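Local coordinates for acyl-CoA synthetase (AMP-forming)/AMP-acid ligase II-like protein (Dyadobacter fermentans, PDB 4GS5) that probably activates carboxylic acids with ATP and joins them to coenzyme A, as other members of the AMP-forming acyl-CoA synthetase family do, at residues M166-L171 and A192-E197. Numbering follows the deposited sequence.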
# COMPACT_ATOMS: atom_id res chain seq x y z
N MSE A 166 -1.90 -11.87 12.28
CA MSE A 166 -2.21 -12.58 13.52
C MSE A 166 -1.04 -12.60 14.51
O MSE A 166 -1.25 -12.46 15.72
CB MSE A 166 -2.68 -14.01 13.24
CG MSE A 166 -4.06 -14.10 12.58
SE MSE A 166 -5.51 -13.66 13.79
CE MSE A 166 -6.69 -12.73 12.56
N GLN A 167 0.17 -12.79 14.01
CA GLN A 167 1.39 -12.72 14.83
C GLN A 167 1.65 -11.34 15.43
O GLN A 167 2.05 -11.21 16.59
CB GLN A 167 2.62 -13.11 14.00
CG GLN A 167 2.84 -14.62 13.87
CD GLN A 167 4.05 -14.95 13.00
OE1 GLN A 167 4.06 -14.68 11.80
NE2 GLN A 167 5.06 -15.54 13.62
N ILE A 168 1.44 -10.30 14.63
CA ILE A 168 1.63 -8.93 15.07
C ILE A 168 0.64 -8.57 16.17
O ILE A 168 0.99 -7.89 17.13
CB ILE A 168 1.54 -7.94 13.91
CG1 ILE A 168 2.79 -8.07 13.03
CG2 ILE A 168 1.41 -6.52 14.44
CD1 ILE A 168 2.66 -7.41 11.68
N SER A 169 -0.60 -9.06 16.04
CA SER A 169 -1.64 -8.81 17.04
C SER A 169 -1.24 -9.28 18.42
O SER A 169 -1.73 -8.76 19.42
CB SER A 169 -2.95 -9.53 16.67
OG SER A 169 -3.56 -8.90 15.56
N ASP A 170 -0.37 -10.27 18.48
CA ASP A 170 0.03 -10.81 19.77
C ASP A 170 1.33 -10.24 20.35
O ASP A 170 1.77 -10.68 21.42
CB ASP A 170 0.08 -12.33 19.74
CG ASP A 170 -0.98 -12.94 20.62
OD1 ASP A 170 -0.70 -13.20 21.81
OD2 ASP A 170 -2.12 -13.12 20.12
N LEU A 171 1.94 -9.29 19.65
CA LEU A 171 3.18 -8.66 20.12
C LEU A 171 2.88 -7.50 21.06
O LEU A 171 2.09 -6.63 20.74
CB LEU A 171 4.01 -8.16 18.94
CG LEU A 171 4.54 -9.19 17.94
CD1 LEU A 171 5.28 -8.49 16.78
CD2 LEU A 171 5.44 -10.18 18.65
N ALA A 192 -2.67 1.34 12.41
CA ALA A 192 -2.20 0.64 13.60
C ALA A 192 -2.50 -0.85 13.46
O ALA A 192 -3.65 -1.22 13.24
CB ALA A 192 -2.89 1.21 14.88
N LEU A 193 -1.49 -1.70 13.58
CA LEU A 193 -1.71 -3.13 13.36
C LEU A 193 -1.91 -3.94 14.64
O LEU A 193 -2.20 -5.13 14.59
CB LEU A 193 -0.58 -3.76 12.53
CG LEU A 193 -0.37 -3.22 11.11
CD1 LEU A 193 0.92 -3.84 10.50
CD2 LEU A 193 -1.58 -3.48 10.22
N ASN A 194 -1.73 -3.31 15.80
CA ASN A 194 -2.03 -4.00 17.06
C ASN A 194 -2.35 -2.99 18.15
O ASN A 194 -2.39 -1.79 17.89
CB ASN A 194 -0.90 -4.96 17.49
CG ASN A 194 0.44 -4.25 17.67
OD1 ASN A 194 0.51 -3.02 17.72
ND2 ASN A 194 1.52 -5.02 17.77
N GLY A 195 -2.60 -3.47 19.36
CA GLY A 195 -3.02 -2.60 20.44
C GLY A 195 -4.51 -2.35 20.35
O GLY A 195 -5.16 -2.76 19.37
N PRO A 196 -5.09 -1.65 21.34
CA PRO A 196 -6.54 -1.53 21.33
C PRO A 196 -7.05 -0.64 20.19
O PRO A 196 -8.22 -0.70 19.89
CB PRO A 196 -6.86 -0.93 22.71
CG PRO A 196 -5.62 -0.19 23.09
CD PRO A 196 -4.47 -0.97 22.49
N GLU A 197 -6.18 0.15 19.56
CA GLU A 197 -6.62 0.97 18.43
C GLU A 197 -6.40 0.34 17.05
O GLU A 197 -6.57 1.00 16.04
CB GLU A 197 -5.94 2.35 18.47
CG GLU A 197 -6.44 3.22 19.59
CD GLU A 197 -6.28 4.70 19.29
OE1 GLU A 197 -5.14 5.11 18.97
OE2 GLU A 197 -7.29 5.43 19.35
O HOH W 1 -4.72 -6.42 15.62
O HOH W 2 -3.19 -6.30 19.55
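In this AMP-binding (ANL) fold, the loop leaving strand 187-192 is tied to the C-terminal end of helix 162-169, with strand 175-180 beside them. Ala192 ends the strand, its backbone paired with Ser199. Leu193 follows, its backbone hydrogen-bonded to Val175 and its CB directed toward the helix segment. Its side chain crosses Ile168 obliquely: Leu193 CB meets Ile168 CG2 at 3.9 Å, and the two CD1 methyls, of Leu193 and Ile168, lie 4.1 Å apart. Both side chains also touch Leu155 and Val175. At exposed Ser169 a water bridges the segments, 2.7 Å from Ser169 OG and donating to Leu193 O; Ser169 OG also bonds to Ala165 O, one helical turn back. The side chain of Asn194 then reaches the last turn of the helix. Its chi1 of 59° sets CG in the crowded position between backbone N and carbonyl carbon, and CB rests 3.9 Å from Ser169 CA. ND2 donates to Ile168 O at 3.0 Å, nearly straight (163°), with the acceptor close to the amide plane; the donor, however, stands above the carbonyl plane of Ile168. That oxygen also accepts from Leu171 N, so two N-H groups grip it where the helix runs out. The carboxamide also bonds the chain leading into strand 175-180: ND2 has a further hydrogen bond to Met173 O, and OD1 accepts from Val175 N, which fixes the amide's flip. An alanine here would probably loosen the loop from both helix end and strand, since this buried carboxamide makes all three bonds. At Gly195 the backbone angles, phi positive, would jam a CB against Asn194 O, which by itself calls for glycine. Gly195 N donates to a second water at 2.9 Å, which in turn donates to Ser169 O.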